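Long-range contact in poly-beta-1,6-N-acetyl-D-glucosamine export protein (Escherichia coli, PDB 4Y25), which exports the biofilm polysaccharide poly-beta-1,6-N-acetyl-D-glucosamine across the outer membrane, this chain being its C-terminal beta-barrel porin domain: residues A[181-195]-A[207-221]. Residues are numbered along the deposited sequence; the frame is centred on the assembly and turned at random.
Sequences PYLIVDFLPSLYYEQ and IKTFDIVPAFEASHL
L191 and I212 form a non-hydrogen-bonded antiparallel pair whose side chains lie alongside each other, L191 CD2 resting 3.6 Å from both CG1 and CG2 of I212. Further along this mostly apolar face, the edge of the Y193 ring meets F210 (CD1 to CD1 4.2 Å), while Y193 OH lies 3.5 Å from K208 CE. With CG anti to the backbone N (chi1 179°), Y193 reaches across K208's aliphatic chain. V185 CG1 approaches F216 CD2 at 4.1 Å.

Backbone pairing sets this register: D186 and E217 exchange two bonds (D186 N to E217 O 2.7 Å), as do S190 and V213. P189 and P214 face each other, CA to CA 4.1 Å, and lacking amide hydrogens they coincide with the break in both strands.

The opposite face, with D186, S190, Y192, E194, D211 and E217, is largely polar. The Y192 ring edge lies beside D211 (CD2 to OD2 3.9 Å), planes 37° apart; Y192 OH hydrogen-bonds E168, and D211 OD1 hydrogen-bonds S241. Mostly apolar residues on one face and acids salt-bridged to arginines of other strands on the other (D186 to R176, E194 to R166, D211 to R277) fit adjacent strands of a 16-stranded barrel, probably with lipid outside and a polar lumen inside.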
ATOM      1  N   PRO A 181      -4.553 -11.757 -25.668  1.00142.53           N
ATOM      2  CA  PRO A 181      -4.513 -10.410 -26.245  1.00133.88           C
ATOM      3  C   PRO A 181      -5.459  -9.418 -25.559  1.00128.85           C
ATOM      4  O   PRO A 181      -5.227  -8.212 -25.632  1.00130.77           O
ATOM      5  CB  PRO A 181      -4.954 -10.638 -27.701  1.00130.41           C
ATOM      6  CG  PRO A 181      -5.005 -12.150 -27.900  1.00131.72           C
ATOM      7  CD  PRO A 181      -4.369 -12.781 -26.708  1.00139.05           C
ATOM      8  N   TYR A 182      -6.503  -9.919 -24.903  1.00123.85           N
ATOM      9  CA  TYR A 182      -7.531  -9.059 -24.325  1.00122.44           C
ATOM     10  C   TYR A 182      -7.765  -9.308 -22.832  1.00122.04           C
ATOM     11  O   TYR A 182      -8.302  -8.451 -22.131  1.00125.43           O
ATOM     12  CB  TYR A 182      -8.846  -9.239 -25.092  1.00128.04           C
ATOM     13  CG  TYR A 182      -9.408 -10.645 -25.026  1.00145.58           C
ATOM     14  CD1 TYR A 182     -10.290 -11.014 -24.017  1.00146.03           C
ATOM     15  CD2 TYR A 182      -9.054 -11.602 -25.968  1.00153.92           C
ATOM     16  CE1 TYR A 182     -10.803 -12.297 -23.948  1.00144.47           C
ATOM     17  CE2 TYR A 182      -9.563 -12.888 -25.908  1.00158.55           C
ATOM     18  CZ  TYR A 182     -10.436 -13.229 -24.895  1.00150.28           C
ATOM     19  OH  TYR A 182     -10.948 -14.506 -24.826  1.00140.13           O
ATOM     20  N   LEU A 183      -7.362 -10.480 -22.349  1.00105.65           N
ATOM     21  CA  LEU A 183      -7.660 -10.879 -20.975  1.00 92.04           C
ATOM     22  C   LEU A 183      -6.508 -11.613 -20.298  1.00 88.29           C
ATOM     23  O   LEU A 183      -5.989 -12.589 -20.833  1.00 92.98           O
ATOM     24  CB  LEU A 183      -8.904 -11.768 -20.950  1.00 81.14           C
ATOM     25  CG  LEU A 183      -9.136 -12.605 -19.690  1.00 76.02           C
ATOM     26  CD1 LEU A 183      -9.508 -11.726 -18.506  1.00 83.39           C
ATOM     27  CD2 LEU A 183     -10.202 -13.661 -19.938  1.00 76.15           C
ATOM     28  N   ILE A 184      -6.112 -11.149 -19.117  1.00 73.79           N
ATOM     29  CA  ILE A 184      -5.160 -11.901 -18.309  1.00 82.16           C
ATOM     30  C   ILE A 184      -5.759 -12.237 -16.943  1.00 87.08           C
ATOM     31  O   ILE A 184      -6.525 -11.457 -16.369  1.00 75.69           O
ATOM     32  CB  ILE A 184      -3.819 -11.149 -18.122  1.00 83.45           C
ATOM     33  CG1 ILE A 184      -3.979  -9.934 -17.209  1.00106.12           C
ATOM     34  CG2 ILE A 184      -3.238 -10.750 -19.467  1.00 76.64           C
ATOM     35  CD1 ILE A 184      -2.668  -9.266 -16.857  1.00107.13           C
ATOM     36  N   VAL A 185      -5.425 -13.420 -16.442  1.00 78.63           N
ATOM     37  CA  VAL A 185      -5.938 -13.878 -15.160  1.00 73.15           C
ATOM     38  C   VAL A 185      -4.795 -14.334 -14.266  1.00 77.11           C
ATOM     39  O   VAL A 185      -4.071 -15.277 -14.595  1.00 76.75           O
ATOM     40  CB  VAL A 185      -6.945 -15.032 -15.327  1.00 69.24           C
ATOM     41  CG1 VAL A 185      -7.462 -15.477 -13.974  1.00 58.98           C
ATOM     42  CG2 VAL A 185      -8.097 -14.610 -16.225  1.00 74.80           C
ATOM     43  N   ASP A 186      -4.631 -13.657 -13.137  1.00 74.87           N
ATOM     44  CA  ASP A 186      -3.584 -14.011 -12.189  1.00 80.00           C
ATOM     45  C   ASP A 186      -4.148 -14.695 -10.956  1.00 68.61           C
ATOM     46  O   ASP A 186      -5.236 -14.363 -10.489  1.00 81.91           O
ATOM     47  CB  ASP A 186      -2.794 -12.772 -11.766  1.00 85.49           C
ATOM     48  CG  ASP A 186      -1.781 -12.345 -12.801  1.00 98.56           C
ATOM     49  OD1 ASP A 186      -1.329 -13.215 -13.574  1.00 90.84           O
ATOM     50  OD2 ASP A 186      -1.429 -11.146 -12.834  1.00119.75           O
ATOM     51  N   PHE A 187      -3.400 -15.660 -10.435  1.00 81.83           N
ATOM     52  CA  PHE A 187      -3.706 -16.247  -9.141  1.00 83.65           C
ATOM     53  C   PHE A 187      -2.799 -15.594  -8.106  1.00 83.68           C
ATOM     54  O   PHE A 187      -1.575 -15.680  -8.203  1.00 81.18           O
ATOM     55  CB  PHE A 187      -3.518 -17.768  -9.174  1.00 69.83           C
ATOM     56  CG  PHE A 187      -3.725 -18.439  -7.844  1.00 70.40           C
ATOM     57  CD1 PHE A 187      -4.918 -18.293  -7.156  1.00 64.63           C
ATOM     58  CD2 PHE A 187      -2.733 -19.240  -7.295  1.00 57.00           C
ATOM     59  CE1 PHE A 187      -5.115 -18.916  -5.939  1.00 72.06           C
ATOM     60  CE2 PHE A 187      -2.924 -19.870  -6.075  1.00 65.79           C
ATOM     61  CZ  PHE A 187      -4.115 -19.708  -5.396  1.00 82.13           C
ATOM     62  N   LEU A 188      -3.397 -14.916  -7.132  1.00 84.78           N
ATOM     63  CA  LEU A 188      -2.624 -14.210  -6.115  1.00 73.39           C
ATOM     64  C   LEU A 188      -2.951 -14.700  -4.709  1.00 74.20           C
ATOM     65  O   LEU A 188      -3.736 -14.077  -3.994  1.00 79.75           O
ATOM     66  CB  LEU A 188      -2.867 -12.700  -6.201  1.00 83.53           C
ATOM     67  CG  LEU A 188      -2.417 -11.971  -7.468  1.00 83.01           C
ATOM     68  CD1 LEU A 188      -3.569 -11.848  -8.441  1.00 84.84           C
ATOM     69  CD2 LEU A 188      -1.853 -10.602  -7.128  1.00101.47           C
ATOM     70  N   PRO A 189      -2.344 -15.824  -4.305  1.00 74.83           N
ATOM     71  CA  PRO A 189      -2.538 -16.339  -2.948  1.00 84.68           C
ATOM     72  C   PRO A 189      -1.730 -15.535  -1.937  1.00 87.75           C
ATOM     73  O   PRO A 189      -0.537 -15.317  -2.146  1.00 83.03           O
ATOM     74  CB  PRO A 189      -2.028 -17.776  -3.044  1.00 88.20           C
ATOM     75  CG  PRO A 189      -0.976 -17.713  -4.101  1.00 80.03           C
ATOM     76  CD  PRO A 189      -1.434 -16.673  -5.095  1.00 67.98           C
ATOM     77  N   SER A 190      -2.368 -15.096  -0.861  1.00 95.74           N
ATOM     78  CA  SER A 190      -1.680 -14.273   0.125  1.00100.91           C
ATOM     79  C   SER A 190      -1.699 -14.892   1.518  1.00100.25           C
ATOM     80  O   SER A 190      -2.703 -15.465   1.946  1.00102.73           O
ATOM     81  CB  SER A 190      -2.298 -12.873   0.171  1.00100.15           C
ATOM     82  OG  SER A 190      -1.486 -11.985   0.920  1.00114.41           O
ATOM     83  N   LEU A 191      -0.574 -14.777   2.215  1.00 93.19           N
ATOM     84  CA  LEU A 191      -0.481 -15.164   3.616  1.00 97.36           C
ATOM     85  C   LEU A 191      -0.036 -13.966   4.446  1.00105.31           C
ATOM     86  O   LEU A 191       0.720 -13.119   3.969  1.00110.53           O
ATOM     87  CB  LEU A 191       0.488 -16.330   3.804  1.00 97.92           C
ATOM     88  CG  LEU A 191       0.193 -17.611   3.023  1.00100.68           C
ATOM     89  CD1 LEU A 191       1.181 -18.700   3.396  1.00 96.66           C
ATOM     90  CD2 LEU A 191      -1.229 -18.069   3.275  1.00118.43           C
ATOM     91  N   TYR A 192      -0.503 -13.893   5.687  1.00 99.16           N
ATOM     92  CA  TYR A 192      -0.181 -12.759   6.543  1.00 92.02           C
ATOM     93  C   TYR A 192      -0.121 -13.162   8.011  1.00 97.75           C
ATOM     94  O   TYR A 192      -0.939 -13.948   8.487  1.00 92.00           O
ATOM     95  CB  TYR A 192      -1.202 -11.639   6.343  1.00 74.75           C
ATOM     96  CG  TYR A 192      -1.009 -10.447   7.253  1.00 88.91           C
ATOM     97  CD1 TYR A 192       0.050  -9.564   7.064  1.00 83.20           C
ATOM     98  CD2 TYR A 192      -1.894 -10.196   8.295  1.00 91.00           C
ATOM     99  CE1 TYR A 192       0.226  -8.470   7.894  1.00 79.94           C
ATOM    100  CE2 TYR A 192      -1.727  -9.104   9.128  1.00 91.96           C
ATOM    101  CZ  TYR A 192      -0.667  -8.246   8.924  1.00 90.32           C
ATOM    102  OH  TYR A 192      -0.505  -7.162   9.756  1.00100.57           O
ATOM    103  N   TYR A 193       0.862 -12.611   8.718  1.00 91.03           N
ATOM    104  CA  TYR A 193       1.056 -12.885  10.136  1.00 94.32           C
ATOM    105  C   TYR A 193       1.323 -11.584  10.885  1.00 91.77           C
ATOM    106  O   TYR A 193       2.129 -10.765  10.448  1.00110.29           O
ATOM    107  CB  TYR A 193       2.210 -13.873  10.333  1.00 99.46           C
ATOM    108  CG  TYR A 193       2.520 -14.218  11.775  1.00106.92           C
ATOM    109  CD1 TYR A 193       1.731 -15.115  12.484  1.00113.91           C
ATOM    110  CD2 TYR A 193       3.616 -13.661  12.421  1.00108.86           C
ATOM    111  CE1 TYR A 193       2.019 -15.438  13.800  1.00118.65           C
ATOM    112  CE2 TYR A 193       3.912 -13.976  13.734  1.00113.64           C
ATOM    113  CZ  TYR A 193       3.112 -14.864  14.419  1.00122.00           C
ATOM    114  OH  TYR A 193       3.408 -15.177  15.727  1.00129.90           O
ATOM    115  N   GLU A 194       0.633 -11.391  12.005  1.00 86.51           N
ATOM    116  CA  GLU A 194       0.820 -10.201  12.828  1.00 93.08           C
ATOM    117  C   GLU A 194       0.818 -10.551  14.311  1.00105.14           C
ATOM    118  O   GLU A 194      -0.076 -11.247  14.795  1.00 95.93           O
ATOM    119  CB  GLU A 194      -0.267  -9.161  12.539  1.00 83.80           C
ATOM    120  CG  GLU A 194      -0.203  -7.932  13.443  1.00 91.94           C
ATOM    121  CD  GLU A 194      -1.384  -6.995  13.255  1.00116.55           C
ATOM    122  OE1 GLU A 194      -2.191  -7.224  12.328  1.00129.78           O
ATOM    123  OE2 GLU A 194      -1.508  -6.029  14.040  1.00104.08           O
ATOM    124  N   GLN A 195       1.825 -10.065  15.030  1.00107.01           N
ATOM    125  CA  GLN A 195       1.922 -10.297  16.465  1.00 99.15           C
ATOM    126  C   GLN A 195       2.207  -8.995  17.207  1.00 97.94           C
ATOM    127  O   GLN A 195       3.062  -8.211  16.799  1.00118.40           O
ATOM    128  CB  GLN A 195       3.004 -11.339  16.766  1.00116.36           C
ATOM    129  CG  GLN A 195       3.498 -11.349  18.206  1.00139.30           C
ATOM    130  CD  GLN A 195       4.925 -10.852  18.333  1.00150.14           C
ATOM    131  OE1 GLN A 195       5.651 -10.762  17.343  1.00160.28           O
ATOM    132  NE2 GLN A 195       5.333 -10.524  19.554  1.00142.84           N
ATOM    133  N   ILE A 207      -3.285  -9.773  19.243  1.00 88.38           N
ATOM    134  CA  ILE A 207      -2.078 -10.375  19.799  1.00 94.83           C
ATOM    135  C   ILE A 207      -1.375 -11.299  18.810  1.00101.35           C
ATOM    136  O   ILE A 207      -0.154 -11.246  18.660  1.00118.32           O
ATOM    137  CB  ILE A 207      -2.398 -11.165  21.076  1.00 98.51           C
ATOM    138  CG1 ILE A 207      -2.839 -10.210  22.184  1.00108.43           C
ATOM    139  CG2 ILE A 207      -1.189 -11.961  21.533  1.00 86.32           C
ATOM    140  CD1 ILE A 207      -3.815 -10.829  23.160  1.00128.73           C
ATOM    141  N   LYS A 208      -2.146 -12.148  18.139  1.00 92.92           N
ATOM    142  CA  LYS A 208      -1.580 -13.073  17.164  1.00100.01           C
ATOM    143  C   LYS A 208      -2.615 -13.449  16.107  1.00105.16           C
ATOM    144  O   LYS A 208      -3.544 -14.211  16.373  1.00 99.80           O
ATOM    145  CB  LYS A 208      -1.044 -14.326  17.861  1.00 89.23           C
ATOM    146  CG  LYS A 208      -0.197 -15.219  16.971  1.00 91.39           C
ATOM    147  CD  LYS A 208       0.583 -16.238  17.789  1.00 95.81           C
ATOM    148  CE  LYS A 208       1.590 -15.558  18.705  1.00108.74           C
ATOM    149  NZ  LYS A 208       2.409 -16.540  19.467  1.00119.98           N
ATOM    150  N   THR A 209      -2.444 -12.901  14.908  1.00104.45           N
ATOM    151  CA  THR A 209      -3.378 -13.125  13.813  1.00 94.26           C
ATOM    152  C   THR A 209      -2.684 -13.816  12.643  1.00102.30           C
ATOM    153  O   THR A 209      -1.524 -13.533  12.343  1.00 95.26           O
ATOM    154  CB  THR A 209      -4.000 -11.800  13.331  1.00 99.80           C
ATOM    155  OG1 THR A 209      -4.474 -11.056  14.459  1.00124.01           O
ATOM    156  CG2 THR A 209      -5.157 -12.056  12.375  1.00 98.46           C
ATOM    157  N   PHE A 210      -3.394 -14.729  11.991  1.00100.27           N
ATOM    158  CA  PHE A 210      -2.862 -15.409  10.818  1.00 92.51           C
ATOM    159  C   PHE A 210      -3.966 -15.632   9.791  1.00 90.95           C
ATOM    160  O   PHE A 210      -5.036 -16.147  10.118  1.00 79.89           O
ATOM    161  CB  PHE A 210      -2.215 -16.737  11.213  1.00 92.05           C
ATOM    162  CG  PHE A 210      -1.644 -17.499  10.055  1.00 90.05           C
ATOM    163  CD1 PHE A 210      -0.483 -17.073   9.435  1.00106.11           C
ATOM    164  CD2 PHE A 210      -2.263 -18.646   9.591  1.00 91.98           C
ATOM    165  CE1 PHE A 210       0.048 -17.773   8.369  1.00108.67           C
ATOM    166  CE2 PHE A 210      -1.738 -19.351   8.527  1.00 97.68           C
ATOM    167  CZ  PHE A 210      -0.581 -18.914   7.916  1.00 98.59           C
ATOM    168  N   ASP A 211      -3.705 -15.227   8.552  1.00 85.92           N
ATOM    169  CA  ASP A 211      -4.701 -15.326   7.491  1.00 88.58           C
ATOM    170  C   ASP A 211      -4.183 -16.095   6.282  1.00 87.93           C
ATOM    171  O   ASP A 211      -3.029 -15.949   5.883  1.00 88.98           O
ATOM    172  CB  ASP A 211      -5.158 -13.933   7.042  1.00 81.83           C
ATOM    173  CG  ASP A 211      -5.560 -13.042   8.201  1.00106.18           C
ATOM    174  OD1 ASP A 211      -6.025 -13.566   9.231  1.00121.32           O
ATOM    175  OD2 ASP A 211      -5.414 -11.808   8.076  1.00123.99           O
ATOM    176  N   ILE A 212      -5.052 -16.914   5.705  1.00 88.73           N
ATOM    177  CA  ILE A 212      -4.778 -17.544   4.423  1.00 76.60           C
ATOM    178  C   ILE A 212      -5.880 -17.149   3.451  1.00 74.70           C
ATOM    179  O   ILE A 212      -7.023 -17.575   3.599  1.00 87.97           O
ATOM    180  CB  ILE A 212      -4.708 -19.076   4.531  1.00 75.38           C
ATOM    181  CG1 ILE A 212      -3.628 -19.496   5.529  1.00 99.69           C
ATOM    182  CG2 ILE A 212      -4.445 -19.689   3.167  1.00 70.16           C
ATOM    183  CD1 ILE A 212      -3.528 -20.996   5.731  1.00 98.76           C
ATOM    184  N   VAL A 213      -5.544 -16.318   2.471  1.00 78.05           N
ATOM    185  CA  VAL A 213      -6.535 -15.863   1.503  1.00 88.12           C
ATOM    186  C   VAL A 213      -6.098 -16.128   0.067  1.00 86.96           C
ATOM    187  O   VAL A 213      -5.310 -15.368  -0.493  1.00 89.08           O
ATOM    188  CB  VAL A 213      -6.829 -14.354   1.648  1.00 81.19           C
ATOM    189  CG1 VAL A 213      -7.941 -13.944   0.694  1.00 90.90           C
ATOM    190  CG2 VAL A 213      -7.204 -14.012   3.082  1.00 73.43           C
ATOM    191  N   PRO A 214      -6.598 -17.221  -0.529  1.00 92.42           N
ATOM    192  CA  PRO A 214      -6.387 -17.445  -1.960  1.00 88.14           C
ATOM    193  C   PRO A 214      -7.292 -16.530  -2.774  1.00 84.76           C
ATOM    194  O   PRO A 214      -8.489 -16.445  -2.502  1.00 83.01           O
ATOM    195  CB  PRO A 214      -6.758 -18.917  -2.148  1.00 73.40           C
ATOM    196  CG  PRO A 214      -7.721 -19.199  -1.058  1.00 67.02           C
ATOM    197  CD  PRO A 214      -7.295 -18.350   0.111  1.00 88.59           C
ATOM    198  N   ALA A 215      -6.718 -15.843  -3.754  1.00 78.31           N
ATOM    199  CA  ALA A 215      -7.473 -14.874  -4.532  1.00 72.77           C
ATOM    200  C   ALA A 215      -7.005 -14.847  -5.974  1.00 73.58           C
ATOM    201  O   ALA A 215      -5.873 -15.227  -6.275  1.00 73.46           O
ATOM    202  CB  ALA A 215      -7.347 -13.494  -3.914  1.00 59.80           C
ATOM    203  N   PHE A 216      -7.883 -14.402  -6.868  1.00 81.33           N
ATOM    204  CA  PHE A 216      -7.494 -14.217  -8.258  1.00 96.76           C
ATOM    205  C   PHE A 216      -7.795 -12.796  -8.704  1.00 88.04           C
ATOM    206  O   PHE A 216      -8.597 -12.092  -8.089  1.00 94.36           O
ATOM    207  CB  PHE A 216      -8.200 -15.226  -9.174  1.00106.63           C
ATOM    208  CG  PHE A 216      -9.576 -14.804  -9.611  1.00101.07           C
ATOM    209  CD1 PHE A 216     -10.668 -14.970  -8.775  1.00107.52           C
ATOM    210  CD2 PHE A 216      -9.779 -14.253 -10.869  1.00106.52           C
ATOM    211  CE1 PHE A 216     -11.935 -14.586  -9.180  1.00121.04           C
ATOM    212  CE2 PHE A 216     -11.043 -13.867 -11.279  1.00 97.68           C
ATOM    213  CZ  PHE A 216     -12.122 -14.033 -10.435  1.00112.51           C
ATOM    214  N   GLU A 217      -7.129 -12.375  -9.771  1.00 92.35           N
ATOM    215  CA  GLU A 217      -7.385 -11.077 -10.369  1.00 87.64           C
ATOM    216  C   GLU A 217      -7.468 -11.246 -11.875  1.00 80.01           C
ATOM    217  O   GLU A 217      -6.700 -12.012 -12.463  1.00 81.29           O
ATOM    218  CB  GLU A 217      -6.293 -10.073  -9.993  1.00 76.28           C
ATOM    219  CG  GLU A 217      -6.578  -8.652 -10.441  1.00 85.95           C
ATOM    220  CD  GLU A 217      -5.484  -7.682 -10.039  1.00113.41           C
ATOM    221  OE1 GLU A 217      -5.713  -6.876  -9.113  1.00107.92           O
ATOM    222  OE2 GLU A 217      -4.396  -7.724 -10.653  1.00139.52           O
ATOM    223  N   ALA A 218      -8.411 -10.547 -12.495  1.00 75.40           N
ATOM    224  CA  ALA A 218      -8.590 -10.633 -13.938  1.00 73.73           C
ATOM    225  C   ALA A 218      -8.620  -9.246 -14.566  1.00 64.90           C
ATOM    226  O   ALA A 218      -9.492  -8.436 -14.260  1.00 65.91           O
ATOM    227  CB  ALA A 218      -9.864 -11.396 -14.269  1.00 53.93           C
ATOM    228  N   SER A 219      -7.655  -8.978 -15.438  1.00 80.09           N
ATOM    229  CA  SER A 219      -7.610  -7.715 -16.167  1.00 80.08           C
ATOM    230  C   SER A 219      -8.204  -7.884 -17.557  1.00 73.05           C
ATOM    231  O   SER A 219      -7.649  -8.595 -18.393  1.00 80.74           O
ATOM    232  CB  SER A 219      -6.175  -7.196 -16.273  1.00 73.48           C
ATOM    233  OG  SER A 219      -5.628  -6.932 -14.993  1.00 97.08           O
ATOM    234  N   HIS A 220      -9.339  -7.239 -17.801  1.00 80.22           N
ATOM    235  CA  HIS A 220      -9.959  -7.286 -19.118  1.00 82.13           C
ATOM    236  C   HIS A 220      -9.755  -5.968 -19.852  1.00 97.00           C
ATOM    237  O   HIS A 220      -9.856  -4.893 -19.260  1.00 97.72           O
ATOM    238  CB  HIS A 220     -11.448  -7.604 -19.011  1.00 91.16           C
ATOM    239  CG  HIS A 220     -12.117  -7.780 -20.338  1.00107.02           C
ATOM    240  ND1 HIS A 220     -13.174  -6.997 -20.750  1.00113.77           N
ATOM    241  CD2 HIS A 220     -11.873  -8.644 -21.352  1.00101.71           C
ATOM    242  CE1 HIS A 220     -13.555  -7.376 -21.957  1.00116.15           C
ATOM    243  NE2 HIS A 220     -12.782  -8.374 -22.344  1.00105.64           N
ATOM    244  N   LEU A 221      -9.472  -6.059 -21.147  1.00105.50           N
ATOM    245  CA  LEU A 221      -9.184  -4.880 -21.954  1.00 93.54           C
ATOM    246  C   LEU A 221     -10.429  -4.383 -22.687  1.00 91.51           C
ATOM    247  O   LEU A 221     -11.004  -5.093 -23.512  1.00 90.25           O
ATOM    248  CB  LEU A 221      -8.068  -5.187 -22.952  1.00 93.68           C
ATOM    249  CG  LEU A 221      -7.464  -3.989 -23.682  1.00105.67           C
ATOM    250  CD1 LEU A 221      -6.929  -2.974 -22.682  1.00113.75           C
ATOM    251  CD2 LEU A 221      -6.364  -4.445 -24.625  1.00 98.87           C
TER